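Local coordinates for protein DNA primase (Aquifex aeolicus, PDB 2AU3) that probably synthesises the short RNA primers from which DNA polymerase starts during DNA replication, using a zinc-binding domain and a TOPRIM-containing RNA polymerase core, at residues Y240-E251 / I264-L275. Residues are numbered along the deposited sequence; the frame is centred on the assembly and turned at random.
Sequences YIKEEGFAILVE and IRNVVAPLGTAL
Strands 247-249 and 267-270, neighbours in the parallel part of the TOPRIM sheet, are joined by the beta-alpha-beta crossover through helix 253-261, and Ile248 pairs with Val267 as Leu249 does with Val268. Three backbone bonds tie them: Ile248 N to Asn266 O (2.8 Å), Val268 N to Ile248 O (3.0 Å) and Val250 N to Val268 O (3.1 Å). On one face Ile248 CD1 presses on Ile264 CG2, tight at 3.5 Å; on the other Leu249 CD1 leans on Val268 CG2 and the Pro270 ring, and Ile241 CD1 reaches Val268 CG1. Asn266, centre of an inverse gamma turn, fits between the end of helix 234-244 and the strand. With CG set between its backbone N and carbonyl carbon (chi1 57°), its ND2 donates to Phe246 O at 3.0 Å, approaching from above the carbonyl plane, and also lies over one face of the Phe246 ring, whose plane stands 80° from the amide. The Glu244 carboxylate stacks on that amide; its OE1 accepts a hydrogen bond from a water, and the same water accepts one from Arg265 N. One turn earlier in the helix, Tyr240 takes Arg265 CB over the face of its ring as a CH-pi contact, 3.8 Å from the centroid, while the extended arginine chain brings CD within 3.5 Å of CZ of Tyr240. A serine in place of Tyr240 would probably leave the Arg265 aliphatic chain without its aromatic platform and freer to swing. Beyond the pairing, Glu251, a predicted catalytic magnesium ligand, points its CB away from strand 267-270, and its OE2 accepts from Asp295 N. Backbone bonds and a buried amide thus fix the strand leading to Glu251, which probably helps place its carboxylate beside Asp295.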
loop_
_atom_site.group_PDB
_atom_site.type_symbol
_atom_site.label_atom_id
_atom_site.label_comp_id
_atom_site.label_asym_id
_atom_site.label_seq_id
_atom_site.Cartn_x
_atom_site.Cartn_y
_atom_site.Cartn_z
ATOM N N TYR A 240 1.750 11.529 5.112
ATOM C CA TYR A 240 0.511 12.329 5.061
ATOM C C TYR A 240 -0.395 12.098 6.263
ATOM O O TYR A 240 -0.962 13.052 6.836
ATOM C CB TYR A 240 -0.223 12.064 3.734
ATOM C CG TYR A 240 0.684 12.339 2.546
ATOM C CD1 TYR A 240 0.983 13.653 2.171
ATOM C CD2 TYR A 240 1.326 11.289 1.867
ATOM C CE1 TYR A 240 1.844 13.918 1.095
ATOM C CE2 TYR A 240 2.168 11.535 0.780
ATOM C CZ TYR A 240 2.420 12.857 0.395
ATOM O OH TYR A 240 3.275 13.120 -0.634
ATOM N N ILE A 241 -0.543 10.835 6.656
ATOM C CA ILE A 241 -1.311 10.481 7.855
ATOM C C ILE A 241 -0.780 11.219 9.119
ATOM O O ILE A 241 -1.564 11.775 9.917
ATOM C CB ILE A 241 -1.271 8.957 8.065
ATOM C CG1 ILE A 241 -2.050 8.205 6.955
ATOM C CG2 ILE A 241 -1.729 8.602 9.437
ATOM C CD1 ILE A 241 -1.835 6.658 7.027
ATOM N N LYS A 242 0.544 11.216 9.294
ATOM C CA LYS A 242 1.176 11.930 10.408
ATOM C C LYS A 242 0.938 13.450 10.334
ATOM O O LYS A 242 0.539 14.100 11.327
ATOM C CB LYS A 242 2.683 11.626 10.436
ATOM C CG LYS A 242 3.474 12.467 11.462
ATOM C CD LYS A 242 4.914 11.963 11.611
ATOM C CE LYS A 242 5.476 12.260 13.014
ATOM N NZ LYS A 242 6.958 12.001 13.094
ATOM N N GLU A 243 1.191 14.016 9.160
ATOM C CA GLU A 243 1.025 15.434 8.949
ATOM C C GLU A 243 -0.428 15.868 9.190
ATOM O O GLU A 243 -0.666 16.904 9.818
ATOM C CB GLU A 243 1.484 15.818 7.529
ATOM C CG GLU A 243 1.447 17.316 7.239
ATOM C CD GLU A 243 0.044 17.825 6.926
ATOM O OE1 GLU A 243 -0.781 17.021 6.432
ATOM O OE2 GLU A 243 -0.237 19.028 7.174
ATOM N N GLU A 244 -1.386 15.113 8.646
ATOM C CA GLU A 244 -2.810 15.513 8.728
ATOM C C GLU A 244 -3.512 15.138 10.043
ATOM O O GLU A 244 -4.497 15.767 10.429
ATOM C CB GLU A 244 -3.600 15.019 7.511
ATOM C CG GLU A 244 -3.076 15.623 6.206
ATOM C CD GLU A 244 -3.807 15.137 4.969
ATOM O OE1 GLU A 244 -3.184 14.400 4.149
ATOM O OE2 GLU A 244 -4.989 15.519 4.796
ATOM N N GLY A 245 -2.965 14.171 10.757
ATOM C CA GLY A 245 -3.524 13.794 12.044
ATOM C C GLY A 245 -4.671 12.808 11.927
ATOM O O GLY A 245 -5.340 12.515 12.922
ATOM N N PHE A 246 -4.888 12.268 10.729
ATOM C CA PHE A 246 -5.864 11.189 10.562
ATOM C C PHE A 246 -5.550 10.373 9.314
ATOM O O PHE A 246 -4.752 10.804 8.462
ATOM C CB PHE A 246 -7.306 11.740 10.526
ATOM C CG PHE A 246 -7.632 12.553 9.279
ATOM C CD1 PHE A 246 -8.323 11.968 8.210
ATOM C CD2 PHE A 246 -7.270 13.905 9.184
ATOM C CE1 PHE A 246 -8.633 12.697 7.068
ATOM C CE2 PHE A 246 -7.581 14.659 8.029
ATOM C CZ PHE A 246 -8.261 14.046 6.965
ATOM N N ALA A 247 -6.183 9.213 9.204
ATOM C CA ALA A 247 -6.066 8.383 8.030
ATOM C C ALA A 247 -7.463 8.211 7.457
ATOM O O ALA A 247 -8.442 8.274 8.195
ATOM C CB ALA A 247 -5.475 7.011 8.398
ATOM N N ILE A 248 -7.545 7.947 6.153
ATOM C CA ILE A 248 -8.807 7.570 5.532
ATOM C C ILE A 248 -8.682 6.083 5.167
ATOM O O ILE A 248 -7.699 5.702 4.587
ATOM C CB ILE A 248 -9.085 8.432 4.264
ATOM C CG1 ILE A 248 -9.242 9.917 4.639
ATOM C CG2 ILE A 248 -10.350 7.867 3.490
ATOM C CD1 ILE A 248 -8.961 10.942 3.464
ATOM N N LEU A 249 -9.642 5.248 5.604
ATOM C CA LEU A 249 -9.670 3.845 5.244
ATOM C C LEU A 249 -10.693 3.607 4.156
ATOM O O LEU A 249 -11.873 3.925 4.307
ATOM C CB LEU A 249 -9.954 2.958 6.497
ATOM C CG LEU A 249 -10.114 1.437 6.311
ATOM C CD1 LEU A 249 -8.773 0.735 6.031
ATOM C CD2 LEU A 249 -10.846 0.812 7.551
ATOM N N VAL A 250 -10.223 3.093 3.021
ATOM C CA VAL A 250 -11.102 2.735 1.908
ATOM C C VAL A 250 -11.048 1.229 1.746
ATOM O O VAL A 250 -10.206 0.585 2.383
ATOM C CB VAL A 250 -10.699 3.458 0.569
ATOM C CG1 VAL A 250 -10.839 4.979 0.696
ATOM C CG2 VAL A 250 -9.272 3.090 0.126
ATOM N N GLU A 251 -11.922 0.655 0.908
ATOM C CA GLU A 251 -12.087 -0.807 0.886
ATOM C C GLU A 251 -10.998 -1.567 0.170
ATOM O O GLU A 251 -10.654 -2.685 0.572
ATOM C CB GLU A 251 -13.434 -1.220 0.282
ATOM C CG GLU A 251 -14.637 -0.605 0.979
ATOM C CD GLU A 251 -15.960 -1.297 0.644
ATOM O OE1 GLU A 251 -16.154 -2.453 1.087
ATOM O OE2 GLU A 251 -16.814 -0.662 -0.026
ATOM N N ILE A 264 -5.514 13.022 -2.474
ATOM C CA ILE A 264 -5.934 12.687 -1.127
ATOM C C ILE A 264 -5.041 11.519 -0.729
ATOM O O ILE A 264 -5.255 10.393 -1.182
ATOM C CB ILE A 264 -7.416 12.281 -1.123
ATOM C CG1 ILE A 264 -8.298 13.506 -1.345
ATOM C CG2 ILE A 264 -7.824 11.704 0.254
ATOM C CD1 ILE A 264 -9.771 13.141 -1.585
ATOM N N ARG A 265 -4.019 11.782 0.076
ATOM C CA ARG A 265 -2.895 10.846 0.131
ATOM C C ARG A 265 -2.723 10.146 1.481
ATOM O O ARG A 265 -1.861 9.272 1.624
ATOM C CB ARG A 265 -1.611 11.571 -0.233
ATOM C CG ARG A 265 -1.568 12.138 -1.658
ATOM C CD ARG A 265 -0.271 12.876 -1.887
ATOM N NE ARG A 265 -0.141 13.442 -3.225
ATOM C CZ ARG A 265 -0.153 14.733 -3.473
ATOM N NH1 ARG A 265 -0.331 15.594 -2.486
ATOM N NH2 ARG A 265 0.025 15.169 -4.713
ATOM N N ASN A 266 -3.545 10.530 2.465
ATOM C CA ASN A 266 -3.429 9.923 3.795
ATOM C C ASN A 266 -4.427 8.776 3.886
ATOM O O ASN A 266 -5.279 8.772 4.734
ATOM C CB ASN A 266 -3.678 10.974 4.902
ATOM C CG ASN A 266 -5.048 11.668 4.760
ATOM O OD1 ASN A 266 -5.520 11.901 3.648
ATOM N ND2 ASN A 266 -5.663 12.010 5.885
ATOM N N VAL A 267 -4.280 7.810 2.987
ATOM C CA VAL A 267 -5.284 6.768 2.689
ATOM C C VAL A 267 -4.611 5.404 2.743
ATOM O O VAL A 267 -3.497 5.237 2.187
ATOM C CB VAL A 267 -5.844 6.928 1.237
ATOM C CG1 VAL A 267 -7.024 5.929 0.973
ATOM C CG2 VAL A 267 -6.330 8.353 0.991
ATOM N N VAL A 268 -5.313 4.417 3.339
ATOM C CA VAL A 268 -4.880 3.018 3.386
ATOM C C VAL A 268 -6.052 2.131 3.025
ATOM O O VAL A 268 -7.191 2.575 3.025
ATOM C CB VAL A 268 -4.404 2.583 4.814
ATOM C CG1 VAL A 268 -2.998 3.161 5.102
ATOM C CG2 VAL A 268 -5.376 3.064 5.876
ATOM N N ALA A 269 -5.770 0.873 2.711
ATOM C CA ALA A 269 -6.836 -0.080 2.436
ATOM C C ALA A 269 -6.425 -1.460 2.925
ATOM O O ALA A 269 -5.226 -1.768 2.940
ATOM C CB ALA A 269 -7.132 -0.107 0.941
ATOM N N PRO A 270 -7.390 -2.307 3.333
ATOM C CA PRO A 270 -7.082 -3.675 3.783
ATOM C C PRO A 270 -6.511 -4.486 2.640
ATOM O O PRO A 270 -6.819 -4.223 1.464
ATOM C CB PRO A 270 -8.453 -4.239 4.194
ATOM C CG PRO A 270 -9.280 -3.045 4.452
ATOM C CD PRO A 270 -8.824 -2.004 3.470
ATOM N N LEU A 271 -5.668 -5.446 2.961
ATOM C CA LEU A 271 -5.062 -6.187 1.883
ATOM C C LEU A 271 -6.047 -7.187 1.385
ATOM O O LEU A 271 -6.552 -8.051 2.142
ATOM C CB LEU A 271 -3.734 -6.809 2.278
ATOM C CG LEU A 271 -2.588 -6.340 1.375
ATOM C CD1 LEU A 271 -2.990 -5.188 0.449
ATOM C CD2 LEU A 271 -1.400 -5.949 2.212
ATOM N N GLY A 272 -6.357 -7.032 0.106
ATOM C CA GLY A 272 -7.322 -7.862 -0.541
ATOM C C GLY A 272 -8.748 -7.642 -0.046
ATOM O O GLY A 272 -9.621 -7.301 -0.866
ATOM N N THR A 273 -9.000 -7.824 1.269
ATOM C CA THR A 273 -10.359 -8.060 1.789
ATOM C C THR A 273 -10.856 -7.115 2.906
ATOM O O THR A 273 -10.562 -5.916 2.900
ATOM C CB THR A 273 -10.443 -9.462 2.368
ATOM O OG1 THR A 273 -9.693 -9.495 3.591
ATOM C CG2 THR A 273 -9.766 -10.488 1.482
ATOM N N ALA A 274 -11.621 -7.702 3.862
ATOM C CA ALA A 274 -12.081 -6.981 5.062
ATOM C C ALA A 274 -10.937 -6.652 6.033
ATOM O O ALA A 274 -10.043 -7.450 6.265
ATOM C CB ALA A 274 -13.172 -7.757 5.793
ATOM N N LEU A 275 -11.015 -5.479 6.618
ATOM C CA LEU A 275 -10.051 -5.073 7.606
ATOM C C LEU A 275 -9.942 -6.177 8.691
ATOM O O LEU A 275 -10.946 -6.739 9.105
ATOM C CB LEU A 275 -10.467 -3.734 8.213
ATOM C CG LEU A 275 -9.551 -3.215 9.313
ATOM C CD1 LEU A 275 -8.364 -2.530 8.695
ATOM C CD2 LEU A 275 -10.344 -2.246 10.204
HETATM O O HOH W 1 -3.713 14.196 1.411
#